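Local coordinates for RimK-related lysine biosynthesis protein (Thermococcus kodakarensis, PDB 5K2M) that binds ADP and magnesium in an ATP-grasp site and probably acts as an ATP-dependent ligase of the RimK family (LysX subfamily) in amino-acid biosynthesis, at residues G22-V27 / K262-A267. Sequence-based numbering, arbitrary orientation.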
ATOM      1  N   GLY A  22     -19.566  -1.468 -48.929  1.00 50.13           N
ATOM      2  CA  GLY A  22     -20.575  -0.412 -49.053  1.00 50.61           C
ATOM      3  C   GLY A  22     -21.914  -0.885 -49.601  1.00 52.52           C
ATOM      4  O   GLY A  22     -22.925  -0.233 -49.404  1.00 50.51           O
ATOM      5  N   GLU A  23     -21.924  -2.018 -50.294  1.00 56.53           N
ATOM      6  CA  GLU A  23     -23.178  -2.618 -50.763  1.00 60.12           C
ATOM      7  C   GLU A  23     -23.955  -3.276 -49.613  1.00 59.19           C
ATOM      8  O   GLU A  23     -25.170  -3.413 -49.691  1.00 61.57           O
ATOM      9  CB  GLU A  23     -22.909  -3.638 -51.881  1.00 60.32           C
ATOM     10  CG  GLU A  23     -22.184  -3.072 -53.100  1.00 62.50           C
ATOM     11  CD  GLU A  23     -21.970  -4.099 -54.210  1.00 68.50           C
ATOM     12  OE1 GLU A  23     -21.141  -3.841 -55.116  1.00 70.15           O
ATOM     13  OE2 GLU A  23     -22.631  -5.165 -54.193  1.00 71.50           O
ATOM     14  N   PHE A  24     -23.259  -3.680 -48.554  1.00 57.86           N
ATOM     15  CA  PHE A  24     -23.885  -4.383 -47.421  1.00 59.18           C
ATOM     16  C   PHE A  24     -24.163  -3.497 -46.205  1.00 59.58           C
ATOM     17  O   PHE A  24     -24.949  -3.867 -45.339  1.00 62.17           O
ATOM     18  CB  PHE A  24     -23.018  -5.571 -46.996  1.00 57.35           C
ATOM     19  CG  PHE A  24     -22.937  -6.647 -48.033  1.00 58.64           C
ATOM     20  CD1 PHE A  24     -22.017  -6.561 -49.071  1.00 58.41           C
ATOM     21  CD2 PHE A  24     -23.797  -7.742 -47.988  1.00 59.25           C
ATOM     22  CE1 PHE A  24     -21.943  -7.549 -50.043  1.00 58.79           C
ATOM     23  CE2 PHE A  24     -23.728  -8.733 -48.952  1.00 59.46           C
ATOM     24  CZ  PHE A  24     -22.799  -8.638 -49.982  1.00 59.88           C
ATOM     25  N   GLY A  25     -23.527  -2.333 -46.133  1.00 58.92           N
ATOM     26  CA  GLY A  25     -23.761  -1.416 -45.019  1.00 57.57           C
ATOM     27  C   GLY A  25     -22.809  -0.237 -45.004  1.00 54.98           C
ATOM     28  O   GLY A  25     -22.220   0.105 -46.012  1.00 54.22           O
ATOM     29  N   GLU A  26     -22.684   0.384 -43.842  1.00 54.25           N
ATOM     30  CA  GLU A  26     -21.826   1.535 -43.651  1.00 55.41           C
ATOM     31  C   GLU A  26     -20.378   1.056 -43.467  1.00 54.64           C
ATOM     32  O   GLU A  26     -20.123   0.127 -42.710  1.00 55.69           O
ATOM     33  CB  GLU A  26     -22.311   2.283 -42.419  1.00 60.36           C
ATOM     34  CG  GLU A  26     -21.653   3.622 -42.154  1.00 67.45           C
ATOM     35  CD  GLU A  26     -22.283   4.343 -40.969  1.00 74.54           C
ATOM     36  OE1 GLU A  26     -23.254   3.807 -40.385  1.00 78.43           O
ATOM     37  OE2 GLU A  26     -21.808   5.447 -40.613  1.00 81.87           O
ATOM     38  N   VAL A  27     -19.439   1.677 -44.171  1.00 53.03           N
ATOM     39  CA  VAL A  27     -18.030   1.295 -44.113  1.00 52.41           C
ATOM     40  C   VAL A  27     -17.247   2.304 -43.275  1.00 51.95           C
ATOM     41  O   VAL A  27     -17.304   3.493 -43.548  1.00 53.67           O
ATOM     42  CB  VAL A  27     -17.409   1.224 -45.526  1.00 51.79           C
ATOM     43  CG1 VAL A  27     -15.968   0.738 -45.457  1.00 50.62           C
ATOM     44  CG2 VAL A  27     -18.224   0.300 -46.420  1.00 52.08           C
ATOM     45  N   LYS A 262     -16.433 -11.797 -52.161  1.00 44.72           N
ATOM     46  CA  LYS A 262     -16.531 -13.011 -51.358  1.00 45.66           C
ATOM     47  C   LYS A 262     -15.987 -12.790 -49.945  1.00 44.98           C
ATOM     48  O   LYS A 262     -16.535 -13.312 -48.974  1.00 44.97           O
ATOM     49  CB  LYS A 262     -15.778 -14.156 -52.038  1.00 47.62           C
ATOM     50  CG  LYS A 262     -16.369 -14.603 -53.368  1.00 50.95           C
ATOM     51  CD  LYS A 262     -17.584 -15.469 -53.129  1.00 53.77           C
ATOM     52  CE  LYS A 262     -18.288 -15.830 -54.416  1.00 58.44           C
ATOM     53  NZ  LYS A 262     -19.544 -16.570 -54.104  1.00 62.28           N
ATOM     54  N   LEU A 263     -14.909 -12.017 -49.833  1.00 43.50           N
ATOM     55  CA  LEU A 263     -14.317 -11.718 -48.542  1.00 44.08           C
ATOM     56  C   LEU A 263     -15.303 -10.910 -47.689  1.00 42.96           C
ATOM     57  O   LEU A 263     -15.473 -11.179 -46.497  1.00 40.51           O
ATOM     58  CB  LEU A 263     -12.994 -10.960 -48.726  1.00 46.37           C
ATOM     59  CG  LEU A 263     -12.250 -10.472 -47.483  1.00 46.89           C
ATOM     60  CD1 LEU A 263     -11.735 -11.648 -46.680  1.00 48.24           C
ATOM     61  CD2 LEU A 263     -11.100  -9.559 -47.870  1.00 47.74           C
ATOM     62  N   VAL A 264     -15.949  -9.928 -48.304  1.00 42.94           N
ATOM     63  CA  VAL A 264     -16.938  -9.103 -47.611  1.00 42.77           C
ATOM     64  C   VAL A 264     -18.192  -9.910 -47.228  1.00 44.15           C
ATOM     65  O   VAL A 264     -18.722  -9.735 -46.127  1.00 43.94           O
ATOM     66  CB  VAL A 264     -17.316  -7.866 -48.441  1.00 42.31           C
ATOM     67  CG1 VAL A 264     -18.520  -7.155 -47.853  1.00 42.68           C
ATOM     68  CG2 VAL A 264     -16.131  -6.908 -48.514  1.00 42.48           C
ATOM     69  N   GLU A 265     -18.648 -10.791 -48.117  1.00 43.86           N
ATOM     70  CA  GLU A 265     -19.805 -11.654 -47.818  1.00 45.82           C
ATOM     71  C   GLU A 265     -19.528 -12.546 -46.613  1.00 44.46           C
ATOM     72  O   GLU A 265     -20.382 -12.744 -45.763  1.00 44.50           O
ATOM     73  CB  GLU A 265     -20.186 -12.513 -49.030  1.00 48.22           C
ATOM     74  CG  GLU A 265     -20.822 -11.724 -50.169  1.00 53.01           C
ATOM     75  CD  GLU A 265     -20.959 -12.513 -51.469  1.00 57.33           C
ATOM     76  OE1 GLU A 265     -20.776 -13.751 -51.466  1.00 59.87           O
ATOM     77  OE2 GLU A 265     -21.261 -11.883 -52.504  1.00 61.74           O
ATOM     78  N   TYR A 266     -18.315 -13.070 -46.535  1.00 42.87           N
ATOM     79  CA  TYR A 266     -17.910 -13.837 -45.388  1.00 42.54           C
ATOM     80  C   TYR A 266     -17.881 -12.959 -44.138  1.00 43.73           C
ATOM     81  O   TYR A 266     -18.397 -13.345 -43.093  1.00 43.88           O
ATOM     82  CB  TYR A 266     -16.545 -14.449 -45.638  1.00 43.09           C
ATOM     83  CG  TYR A 266     -16.075 -15.282 -44.488  1.00 43.27           C
ATOM     84  CD1 TYR A 266     -16.665 -16.500 -44.217  1.00 43.79           C
ATOM     85  CD2 TYR A 266     -15.056 -14.852 -43.666  1.00 42.46           C
ATOM     86  CE1 TYR A 266     -16.259 -17.270 -43.155  1.00 44.33           C
ATOM     87  CE2 TYR A 266     -14.635 -15.622 -42.599  1.00 43.22           C
ATOM     88  CZ  TYR A 266     -15.237 -16.834 -42.360  1.00 42.91           C
ATOM     89  OH  TYR A 266     -14.843 -17.612 -41.320  1.00 43.66           O
ATOM     90  N   ALA A 267     -17.285 -11.772 -44.246  1.00 44.03           N
ATOM     91  CA  ALA A 267     -17.311 -10.819 -43.149  1.00 43.19           C
ATOM     92  C   ALA A 267     -18.745 -10.535 -42.701  1.00 43.24           C
ATOM     93  O   ALA A 267     -19.005 -10.490 -41.503  1.00 41.50           O
ATOM     94  CB  ALA A 267     -16.614  -9.525 -43.530  1.00 43.66           C
TER
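Phe24 reaches across from the C-terminal part of helix 12-24 and brings its ring up to Val264 and Glu265 of helix 259-272. Two neighbouring side chains of the second helix share this one ring. Val264 meets it along the flank from CD1 to CE1: Val264 CG1 lies 3.8 Å from Phe24 CD1 and 4.1 Å from Phe24 CE1. Glu265 meets the far end, where the methylene carbon Glu265 CG sits 3.7 Å from Phe24 CZ. Both carbons approach the ring at a slant. The Phe24 ring and the Glu265 carboxylate are turned 62° apart, and it is the aliphatic part of the glutamate that does the touching.

Phe24 CG stands opposite its own carbonyl carbon (chi1 -66°), and the side chain sets off toward helix 259-272 from its first bond. Val264 puts CG1 opposite its backbone N (chi1 169°), and this branch makes the contact. The contact is small, 128 Å² over both sides, and its pairs are van der Waals contacts. Val264 is buried and also packs on Ile17 and Arg20 of helix 12-24 and on Ile47 of strand 45-49. Phe24 remains exposed, so the ring lies at the outer margin of this packing.

After Phe24 the chain turns extended at Gly25 and enters strand 26-31, outermost within the chain in the parallel sheet. The contact thus joins the N-terminal alpha/beta domain to the C-terminal helix of the RimK-like ATP-grasp fold, away from the ADP and magnesium sites.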